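Local coordinates for cell wall surface anchor protein (Streptococcus agalactiae, PDB 4Z1P) that probably serves as a cell-wall-attached adhesin of the antigen I/II family, helping the streptococcus stick to its targets, at residues L30-K35 with N170-D175; F57-N62 with L141-K146. All coordinates share one frame; numbering follows the deposited sequence.

Contact 1: L30-K35 with N170-D175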
loop_
_atom_site.group_PDB
_atom_site.type_symbol
_atom_site.label_atom_id
_atom_site.label_comp_id
_atom_site.label_asym_id
_atom_site.label_seq_id
_atom_site.Cartn_x
_atom_site.Cartn_y
_atom_site.Cartn_z
ATOM N N LEU A 30 -5.542 -2.937 -0.895
ATOM C CA LEU A 30 -6.131 -2.704 0.392
ATOM C C LEU A 30 -7.254 -3.710 0.619
ATOM O O LEU A 30 -8.275 -3.676 -0.096
ATOM C CB LEU A 30 -6.640 -1.280 0.529
ATOM C CG LEU A 30 -5.632 -0.153 0.724
ATOM C CD1 LEU A 30 -4.953 -0.242 2.074
ATOM C CD2 LEU A 30 -4.586 -0.166 -0.382
ATOM N N ASP A 31 -7.079 -4.576 1.631
ATOM C CA ASP A 31 -8.003 -5.669 1.910
ATOM C C ASP A 31 -8.807 -5.300 3.123
ATOM O O ASP A 31 -8.323 -5.387 4.254
ATOM C CB ASP A 31 -7.242 -6.961 2.099
ATOM C CG ASP A 31 -6.504 -7.338 0.802
ATOM O OD1 ASP A 31 -7.189 -7.449 -0.248
ATOM O OD2 ASP A 31 -5.258 -7.474 0.806
ATOM N N TYR A 32 -10.045 -4.932 2.850
ATOM C CA TYR A 32 -10.920 -4.450 3.896
ATOM C C TYR A 32 -11.980 -5.476 4.257
ATOM O O TYR A 32 -12.479 -6.245 3.371
ATOM C CB TYR A 32 -11.623 -3.216 3.415
ATOM C CG TYR A 32 -10.802 -2.009 3.113
ATOM C CD1 TYR A 32 -10.006 -1.405 4.092
ATOM C CD2 TYR A 32 -10.962 -1.336 1.947
ATOM C CE1 TYR A 32 -9.297 -0.224 3.825
ATOM C CE2 TYR A 32 -10.332 -0.127 1.698
ATOM C CZ TYR A 32 -9.449 0.398 2.641
ATOM O OH TYR A 32 -8.746 1.539 2.346
ATOM N N VAL A 33 -12.382 -5.419 5.527
ATOM C CA VAL A 33 -13.433 -6.228 6.020
ATOM C C VAL A 33 -14.423 -5.330 6.707
ATOM O O VAL A 33 -14.110 -4.659 7.702
ATOM C CB VAL A 33 -12.985 -7.349 6.977
ATOM C CG1 VAL A 33 -14.193 -8.167 7.429
ATOM C CG2 VAL A 33 -11.908 -8.177 6.382
ATOM N N ALA A 34 -15.611 -5.275 6.152
ATOM C CA ALA A 34 -16.604 -4.391 6.624
ATOM C C ALA A 34 -17.760 -5.147 7.106
ATOM O O ALA A 34 -18.183 -6.141 6.455
ATOM C CB ALA A 34 -17.044 -3.458 5.562
ATOM N N LYS A 35 -18.338 -4.651 8.194
ATOM C CA LYS A 35 -19.500 -5.291 8.799
ATOM C C LYS A 35 -20.722 -4.440 8.930
ATOM O O LYS A 35 -20.686 -3.353 9.501
ATOM C CB LYS A 35 -19.181 -5.820 10.179
ATOM C CG LYS A 35 -18.529 -7.163 10.163
ATOM C CD LYS A 35 -18.525 -7.780 11.546
ATOM C CE LYS A 35 -19.875 -8.365 11.888
ATOM N NZ LYS A 35 -20.058 -8.205 13.357
ATOM N N ASN A 170 -16.655 3.617 11.492
ATOM C CA ASN A 170 -15.314 4.143 11.597
ATOM C C ASN A 170 -14.651 4.320 10.200
ATOM O O ASN A 170 -15.175 3.863 9.154
ATOM C CB ASN A 170 -14.488 3.221 12.495
ATOM C CG ASN A 170 -14.280 1.903 11.851
ATOM O OD1 ASN A 170 -15.234 1.163 11.660
ATOM N ND2 ASN A 170 -13.087 1.642 11.416
ATOM N N ILE A 171 -13.568 5.056 10.175
ATOM C CA ILE A 171 -12.873 5.365 8.942
ATOM C C ILE A 171 -11.510 4.793 9.083
ATOM O O ILE A 171 -10.759 5.227 9.961
ATOM C CB ILE A 171 -12.848 6.872 8.633
ATOM C CG1 ILE A 171 -14.214 7.317 8.163
ATOM C CG2 ILE A 171 -11.874 7.260 7.504
ATOM C CD1 ILE A 171 -14.492 8.751 8.510
ATOM N N VAL A 172 -11.121 3.879 8.193
ATOM C CA VAL A 172 -9.782 3.275 8.331
ATOM C C VAL A 172 -8.851 4.098 7.489
ATOM O O VAL A 172 -9.247 4.697 6.473
ATOM C CB VAL A 172 -9.688 1.781 7.861
ATOM C CG1 VAL A 172 -10.359 0.889 8.899
ATOM C CG2 VAL A 172 -10.269 1.563 6.486
ATOM N N VAL A 173 -7.579 4.126 7.867
ATOM C CA VAL A 173 -6.624 5.054 7.251
ATOM C C VAL A 173 -5.277 4.380 7.070
ATOM O O VAL A 173 -4.862 3.622 7.928
ATOM C CB VAL A 173 -6.385 6.279 8.165
ATOM C CG1 VAL A 173 -5.331 7.164 7.524
ATOM C CG2 VAL A 173 -7.715 7.035 8.372
ATOM N N ASN A 174 -4.642 4.594 5.915
ATOM C CA ASN A 174 -3.282 4.126 5.627
ATOM C C ASN A 174 -2.528 5.124 4.794
ATOM O O ASN A 174 -3.081 5.682 3.835
ATOM C CB ASN A 174 -3.315 2.823 4.833
ATOM C CG ASN A 174 -4.019 1.747 5.579
ATOM O OD1 ASN A 174 -5.240 1.577 5.433
ATOM N ND2 ASN A 174 -3.270 1.025 6.412
ATOM N N ASP A 175 -1.275 5.397 5.149
ATOM C CA ASP A 175 -0.477 6.362 4.380
ATOM C C ASP A 175 0.159 5.661 3.177
ATOM O O ASP A 175 0.626 4.524 3.314
ATOM C CB ASP A 175 0.615 6.960 5.283
ATOM C CG ASP A 175 0.197 6.995 6.735
ATOM O OD1 ASP A 175 0.297 5.920 7.470
ATOM O OD2 ASP A 175 -0.291 8.077 7.101
HETATM O O HOH W 1 -7.382 2.806 4.227
#
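L30 stands across from N174 and Y32 across from V172, their CA atoms 9.1 and 9.0 Å apart, so the segments run antiparallel but at the spacing of two stacked sheets, too far for strand-to-strand bonding. Y32 has CG beside its backbone N and anti to the carbonyl carbon (chi1 -64°), which carries the ring across the gap. There its CE1 meets V172 CG2 at 3.3 Å, a tight, oblique approach by the valine branch that sits between its own backbone N and carbonyl carbon. L30 CB lies over one face of the same ring, toward its rim, while the L30 and N174 side chains approach from opposite directions, L30 CD1 ending 3.8 Å from N174 OD1. A water in the plane of the Y32 ring ties the polar ends together: it lies 2.6 Å from Y32 OH and hydrogen-bonds N174 OD1 at 2.7 Å, probably as donor. The amide is further fixed by N174 ND2 bonding to K22 O. Strand 29-36 runs between strands 8-11 and 137-145, whereas strand 165-177 is the outer strand of the facing sheet, next to 153-162; Y32 reaches I154 and N156 there, and K9 and V11 in its own sheet.

Contact 2: F57-N62 with L141-K146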
loop_
_atom_site.group_PDB
_atom_site.type_symbol
_atom_site.label_atom_id
_atom_site.label_comp_id
_atom_site.label_asym_id
_atom_site.label_seq_id
_atom_site.Cartn_x
_atom_site.Cartn_y
_atom_site.Cartn_z
ATOM N N PHE A 57 -26.219 -0.511 2.640
ATOM C CA PHE A 57 -24.866 -0.452 3.150
ATOM C C PHE A 57 -24.041 0.395 2.200
ATOM O O PHE A 57 -24.071 0.174 0.968
ATOM C CB PHE A 57 -24.246 -1.866 3.165
ATOM C CG PHE A 57 -22.953 -1.939 3.925
ATOM C CD1 PHE A 57 -22.970 -1.737 5.303
ATOM C CD2 PHE A 57 -21.722 -2.131 3.279
ATOM C CE1 PHE A 57 -21.831 -1.767 6.039
ATOM C CE2 PHE A 57 -20.544 -2.113 4.017
ATOM C CZ PHE A 57 -20.617 -1.948 5.395
ATOM N N VAL A 58 -23.287 1.345 2.754
ATOM C CA VAL A 58 -22.512 2.252 1.982
ATOM C C VAL A 58 -21.081 2.117 2.279
ATOM O O VAL A 58 -20.701 2.231 3.446
ATOM C CB VAL A 58 -22.926 3.772 2.243
ATOM C CG1 VAL A 58 -21.970 4.731 1.518
ATOM C CG2 VAL A 58 -24.372 3.973 1.804
ATOM N N ASP A 59 -20.242 1.969 1.247
ATOM C CA ASP A 59 -18.788 2.110 1.423
ATOM C C ASP A 59 -18.261 3.360 0.675
ATOM O O ASP A 59 -18.519 3.526 -0.534
ATOM C CB ASP A 59 -18.044 0.894 0.924
ATOM C CG ASP A 59 -16.550 0.974 1.221
ATOM O OD1 ASP A 59 -15.806 1.870 0.682
ATOM O OD2 ASP A 59 -16.099 0.159 2.014
ATOM N N GLN A 60 -17.604 4.269 1.399
ATOM C CA GLN A 60 -17.114 5.485 0.798
ATOM C C GLN A 60 -15.608 5.543 0.956
ATOM O O GLN A 60 -15.095 5.878 2.033
ATOM C CB GLN A 60 -17.854 6.669 1.419
ATOM C CG GLN A 60 -17.274 8.092 1.368
ATOM C CD GLN A 60 -17.382 8.706 0.065
ATOM O OE1 GLN A 60 -18.103 9.666 -0.105
ATOM N NE2 GLN A 60 -16.629 8.178 -0.912
ATOM N N PRO A 61 -14.893 5.225 -0.098
ATOM C CA PRO A 61 -13.442 5.389 -0.166
ATOM C C PRO A 61 -13.097 6.870 -0.420
ATOM O O PRO A 61 -13.900 7.599 -0.996
ATOM C CB PRO A 61 -13.042 4.532 -1.382
ATOM C CG PRO A 61 -14.269 4.298 -2.149
ATOM C CD PRO A 61 -15.456 4.719 -1.371
ATOM N N ASN A 62 -11.908 7.302 -0.094
ATOM C CA ASN A 62 -11.461 8.651 -0.565
ATOM C C ASN A 62 -10.848 8.560 -1.970
ATOM O O ASN A 62 -10.858 7.498 -2.601
ATOM C CB ASN A 62 -10.598 9.336 0.482
ATOM C CG ASN A 62 -9.172 8.840 0.501
ATOM O OD1 ASN A 62 -8.858 7.768 0.020
ATOM N ND2 ASN A 62 -8.291 9.650 1.073
ATOM N N LEU A 141 -13.842 -6.627 0.905
ATOM C CA LEU A 141 -13.676 -5.669 -0.207
ATOM C C LEU A 141 -12.201 -5.382 -0.451
ATOM O O LEU A 141 -11.489 -5.042 0.437
ATOM C CB LEU A 141 -14.367 -4.394 0.096
ATOM C CG LEU A 141 -15.872 -4.460 0.367
ATOM C CD1 LEU A 141 -16.343 -3.090 0.870
ATOM C CD2 LEU A 141 -16.669 -4.938 -0.851
ATOM N N SER A 142 -11.748 -5.408 -1.678
ATOM C CA SER A 142 -10.370 -5.094 -1.931
ATOM C C SER A 142 -10.195 -4.048 -3.062
ATOM O O SER A 142 -10.874 -4.064 -4.104
ATOM C CB SER A 142 -9.543 -6.377 -2.187
ATOM O OG SER A 142 -9.460 -6.604 -3.552
ATOM N N PHE A 143 -9.284 -3.132 -2.824
ATOM C CA PHE A 143 -9.063 -1.949 -3.711
ATOM C C PHE A 143 -7.613 -1.866 -4.058
ATOM O O PHE A 143 -6.756 -2.184 -3.218
ATOM C CB PHE A 143 -9.374 -0.624 -2.994
ATOM C CG PHE A 143 -10.842 -0.327 -2.764
ATOM C CD1 PHE A 143 -11.602 0.395 -3.704
ATOM C CD2 PHE A 143 -11.474 -0.705 -1.576
ATOM C CE1 PHE A 143 -12.928 0.740 -3.413
ATOM C CE2 PHE A 143 -12.796 -0.389 -1.328
ATOM C CZ PHE A 143 -13.514 0.360 -2.210
ATOM N N LYS A 144 -7.344 -1.450 -5.281
ATOM C CA LYS A 144 -6.035 -0.981 -5.673
ATOM C C LYS A 144 -5.963 0.494 -5.413
ATOM O O LYS A 144 -6.993 1.162 -5.227
ATOM C CB LYS A 144 -5.766 -1.214 -7.125
ATOM C CG LYS A 144 -5.932 -2.599 -7.638
ATOM C CD LYS A 144 -4.963 -3.563 -7.026
ATOM C CE LYS A 144 -5.180 -4.961 -7.613
ATOM N NZ LYS A 144 -4.735 -6.065 -6.692
ATOM N N VAL A 145 -4.753 1.038 -5.458
ATOM C CA VAL A 145 -4.545 2.469 -5.196
ATOM C C VAL A 145 -4.349 3.107 -6.565
ATOM O O VAL A 145 -3.719 2.512 -7.446
ATOM C CB VAL A 145 -3.263 2.718 -4.342
ATOM C CG1 VAL A 145 -3.046 4.184 -4.101
ATOM C CG2 VAL A 145 -3.369 1.983 -3.020
ATOM N N LYS A 146 -4.853 4.317 -6.732
ATOM C CA LYS A 146 -4.752 4.993 -8.029
ATOM C C LYS A 146 -3.293 5.345 -8.270
ATOM O O LYS A 146 -2.634 5.819 -7.386
ATOM C CB LYS A 146 -5.593 6.240 -8.109
ATOM C CG LYS A 146 -7.079 5.982 -8.353
ATOM C CD LYS A 146 -7.813 7.313 -8.379
ATOM C CE LYS A 146 -9.287 7.184 -8.787
ATOM N NZ LYS A 146 -10.072 8.050 -7.865
#
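D59 holds CG anti to its backbone N (chi1 -175°), while F143 has CG anti to its carbonyl carbon, beside the backbone N (chi1 -73°); together these settings bring carboxylate and phenyl into the gap between the sheets. They slide past each other there, the two planes 37° apart, and D59 OD1 stands 4.0 Å from F143 CZ, obliquely to the ring. The other carboxylate oxygen, D59 OD2, meets a methyl coming from the opposite direction, L141 CD1, at 3.5 Å. P61 crosses F143 at about a right angle and lays its CG obliquely against the ring, 4.0 Å from CE1. The strand axes keep 11.0 Å apart at their closest, as expected for the two sheets of a sandwich. The result is an aspartate enclosed across the gap by hydrocarbon, and one of its oxygens, OD2, takes a hydrogen bond from N156 ND2 on the next strand of its own sheet. Such apolar surroundings would probably strengthen that bond and help fix the carboxylate's rotation.

In the fold
Contacts 1 and 2 join the same two sheets of one sandwich, consistent with the immunoglobulin-like folds of antigen I/II C-terminal domains. Their centres lie 8 Å apart, and strands 29-36 and 137-145 are hydrogen-bonded neighbours, L30 N to F143 O and Y32 N to L141 O. Between the contacts Y32 CE2 packs on F143 CD2 at 3.5 Å, so that the two contacts share one packed interior. Along the chain, contact 2 nests within the loop closed by contact 1. Both are buried, although P61 of contact 2 is partly exposed. Contact 1, at an outermost strand, admits a bridging water; contact 2 pairs inner strands and sets a carboxylate among apolar groups.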